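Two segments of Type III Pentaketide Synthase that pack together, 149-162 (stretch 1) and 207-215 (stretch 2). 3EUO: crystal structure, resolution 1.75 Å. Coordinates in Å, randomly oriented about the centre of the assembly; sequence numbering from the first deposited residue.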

# COMPACT_ATOMS: atom_id res chain seq x y z
N ALA A 149 7.19 5.46 -4.75
CA ALA A 149 6.90 6.27 -3.58
C ALA A 149 7.24 7.74 -3.84
O ALA A 149 6.47 8.62 -3.47
CB ALA A 149 7.64 5.74 -2.35
N LEU A 150 8.38 7.98 -4.49
CA LEU A 150 8.78 9.34 -4.82
C LEU A 150 7.75 10.05 -5.72
O LEU A 150 7.41 11.21 -5.48
CB LEU A 150 10.17 9.37 -5.48
CG LEU A 150 10.77 10.77 -5.71
CD1 LEU A 150 11.06 11.49 -4.39
CD2 LEU A 150 12.02 10.67 -6.58
N ARG A 151 7.28 9.35 -6.75
CA ARG A 151 6.32 9.91 -7.70
C ARG A 151 4.97 10.16 -7.02
O ARG A 151 4.31 11.19 -7.26
CB ARG A 151 6.16 8.97 -8.90
CG ARG A 151 5.09 9.37 -9.91
CD ARG A 151 5.05 8.42 -11.13
NE ARG A 151 5.03 7.02 -10.73
CZ ARG A 151 3.97 6.40 -10.22
NH1 ARG A 151 2.83 7.06 -10.04
NH2 ARG A 151 4.06 5.11 -9.87
N THR A 152 4.56 9.22 -6.18
CA THR A 152 3.34 9.37 -5.40
C THR A 152 3.46 10.59 -4.49
O THR A 152 2.57 11.43 -4.46
CB THR A 152 3.02 8.11 -4.59
OG1 THR A 152 2.88 7.01 -5.49
CG2 THR A 152 1.72 8.29 -3.79
N ALA A 153 4.58 10.70 -3.77
CA ALA A 153 4.88 11.88 -2.96
C ALA A 153 4.83 13.19 -3.76
O ALA A 153 4.35 14.20 -3.25
CB ALA A 153 6.22 11.74 -2.27
N ALA A 154 5.32 13.17 -5.00
CA ALA A 154 5.29 14.35 -5.85
C ALA A 154 3.86 14.79 -6.12
O ALA A 154 3.53 15.97 -6.00
CB ALA A 154 6.03 14.10 -7.17
N ASN A 155 3.00 13.84 -6.47
CA ASN A 155 1.58 14.13 -6.70
C ASN A 155 0.91 14.68 -5.43
O ASN A 155 0.13 15.63 -5.50
CB ASN A 155 0.84 12.88 -7.17
CG ASN A 155 1.26 12.43 -8.57
OD1 ASN A 155 1.71 13.24 -9.39
ND2 ASN A 155 1.07 11.14 -8.86
N LEU A 156 1.25 14.10 -4.28
CA LEU A 156 0.70 14.54 -3.00
C LEU A 156 1.18 15.95 -2.64
O LEU A 156 0.39 16.78 -2.18
CB LEU A 156 1.04 13.52 -1.90
CG LEU A 156 0.42 12.12 -2.05
CD1 LEU A 156 1.00 11.21 -0.99
CD2 LEU A 156 -1.11 12.16 -1.95
N CYS A 157 2.47 16.21 -2.85
CA CYS A 157 3.01 17.57 -2.68
C CYS A 157 2.21 18.57 -3.50
O CYS A 157 1.81 19.63 -3.00
CB CYS A 157 4.48 17.64 -3.11
SG CYS A 157 5.66 17.10 -1.87
N LEU A 158 1.96 18.25 -4.76
CA LEU A 158 1.23 19.16 -5.65
C LEU A 158 -0.23 19.35 -5.24
O LEU A 158 -0.85 20.39 -5.51
CB LEU A 158 1.38 18.73 -7.12
CG LEU A 158 2.79 18.87 -7.72
CD1 LEU A 158 2.86 18.28 -9.11
CD2 LEU A 158 3.25 20.33 -7.74
N GLY A 159 -0.80 18.35 -4.57
CA GLY A 159 -2.15 18.47 -4.00
C GLY A 159 -2.20 19.57 -2.95
O GLY A 159 -3.15 20.36 -2.90
N HIS A 160 -1.16 19.64 -2.13
CA HIS A 160 -1.05 20.71 -1.14
C HIS A 160 -0.74 22.04 -1.80
O HIS A 160 -1.28 23.07 -1.39
CB HIS A 160 -0.04 20.35 -0.06
CG HIS A 160 -0.67 19.65 1.11
ND1 HIS A 160 -0.28 19.86 2.41
CD2 HIS A 160 -1.70 18.76 1.16
CE1 HIS A 160 -1.03 19.12 3.22
NE2 HIS A 160 -1.89 18.45 2.48
N THR A 161 0.10 22.02 -2.83
CA THR A 161 0.36 23.21 -3.64
C THR A 161 -0.94 23.82 -4.18
O THR A 161 -1.14 25.03 -4.11
CB THR A 161 1.33 22.92 -4.79
OG1 THR A 161 2.56 22.43 -4.25
CG2 THR A 161 1.62 24.17 -5.60
N ALA A 162 -1.83 22.97 -4.70
CA ALA A 162 -3.13 23.42 -5.20
C ALA A 162 -3.90 24.22 -4.15
O ALA A 162 -4.67 25.12 -4.49
CB ALA A 162 -3.97 22.24 -5.68
N ALA A 207 15.57 6.88 3.00
CA ALA A 207 14.50 7.87 3.03
C ALA A 207 14.94 9.17 2.37
O ALA A 207 16.13 9.49 2.34
CB ALA A 207 14.06 8.13 4.47
N VAL A 208 13.96 9.88 1.82
CA VAL A 208 14.16 11.25 1.37
C VAL A 208 13.03 12.13 1.91
O VAL A 208 11.95 11.64 2.24
CB VAL A 208 14.27 11.41 -0.18
CG1 VAL A 208 15.40 10.54 -0.74
CG2 VAL A 208 12.94 11.10 -0.87
N ILE A 209 13.31 13.42 2.02
CA ILE A 209 12.27 14.40 2.26
C ILE A 209 11.97 15.09 0.94
O ILE A 209 12.89 15.62 0.30
CB ILE A 209 12.69 15.47 3.29
CG1 ILE A 209 13.08 14.81 4.63
CG2 ILE A 209 11.59 16.52 3.42
CD1 ILE A 209 11.94 14.00 5.28
N LEU A 210 10.72 15.02 0.50
CA LEU A 210 10.27 15.79 -0.67
C LEU A 210 9.43 16.95 -0.20
O LEU A 210 8.41 16.76 0.48
CB LEU A 210 9.47 14.92 -1.65
CG LEU A 210 9.20 15.55 -3.02
CD1 LEU A 210 10.49 15.72 -3.84
CD2 LEU A 210 8.18 14.73 -3.81
N SER A 211 9.86 18.16 -0.56
CA SER A 211 9.15 19.38 -0.21
C SER A 211 8.51 20.02 -1.44
O SER A 211 9.05 19.91 -2.54
CB SER A 211 10.13 20.39 0.42
OG SER A 211 9.48 21.63 0.68
N ASN A 212 7.37 20.70 -1.24
CA ASN A 212 6.76 21.48 -2.32
C ASN A 212 7.15 22.96 -2.30
O ASN A 212 6.58 23.78 -3.02
CB ASN A 212 5.23 21.34 -2.31
CG ASN A 212 4.57 22.11 -1.17
OD1 ASN A 212 5.24 22.60 -0.26
ND2 ASN A 212 3.24 22.22 -1.23
N GLY A 213 8.11 23.31 -1.44
CA GLY A 213 8.69 24.66 -1.44
C GLY A 213 7.82 25.76 -0.82
O GLY A 213 8.31 26.87 -0.57
N ILE A 214 6.54 25.47 -0.59
CA ILE A 214 5.65 26.45 0.03
C ILE A 214 6.01 26.55 1.51
O ILE A 214 6.15 25.54 2.20
CB ILE A 214 4.15 26.11 -0.17
CG1 ILE A 214 3.80 26.12 -1.65
CG2 ILE A 214 3.25 27.10 0.60
CD1 ILE A 214 2.39 25.68 -1.95
N GLY A 215 6.20 27.78 1.99
CA GLY A 215 6.58 28.02 3.37
C GLY A 215 8.07 27.91 3.61
O GLY A 215 8.52 27.99 4.75
O HOH W 1 5.05 23.21 -5.28

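The contact between these two segments of the pentaketide synthase is a helix laid along a strand and the loop that follows it, apolar where helix meets strand, with a polar patch at Asn-212 and an apolar contact from Ile-214 where helix meets loop. Helix and strand run in broadly the same direction, their axes 31° apart and 8.7 Å from each other at closest approach, so that successive turns of the helix meet successive parts of the other segment.

Leu-210 illustrates a common solution to such packing, one large side chain set against small ones. Residues alternate along an extended strand: Val-208 and Leu-210 direct their CA-to-CB bonds toward the helix, whereas Ile-209 and Ser-211 direct theirs away. With chi1 in t and chi2 in p, Leu-210 brings its CD2 methyl close to the helix backbone, 3.5 Å from the N of Ala-154 and 3.7 Å from the C of Ala-153. The same methyl lies 3.9 Å from Ala-153 CB and 4.0 Å from Ala-154 CB, distances typical of close van der Waals packing. Cys-157, one turn beyond Ala-153, continues the surface, its SG 4.0 Å from Leu-210 CD2. Leu-150 extends it in the other direction: its CA-to-CB bond points sideways, but the end of the side chain comes nearer, placing CD1 4.0 Å from Val-208 CG2 and 4.3 Å from Leu-210 CD1.

Beyond the strand, Asn-212 takes over. Its ND2 donates a weak hydrogen bond to Cys-157 O, at 3.4 Å and an angle of 146°. That carbonyl already accepts the helical hydrogen bond from Thr-161 N, 2.9 Å away, so the side-chain amide adds to the helix's own bonding without replacing it. The backbones come near here, the CA atoms of Cys-157 and Asn-212 lying 5.4 Å apart, and Cys-157 CB is 3.9 Å from Asn-212 CB. A water completes the polar link: it accepts from Thr-161 OG1 and donates to Asn-212 O, both at 2.8 Å.

Two hydrogen bonds lie within this segment, one of them back to the end of the strand. Gly-213 N donates to Ser-211 OG at 3.0 Å, and Ile-214 N to Asn-212 OD1 at 3.2 Å; Asn-212 thus uses its side chain both across the contact and within its own segment. Gly-213 has a positive phi of 75°, a conformation that favours glycine. Ile-214 then returns an apolar group to the helix, its CD1 3.6 Å from the CA of Thr-161, at the partly exposed margin of the contact.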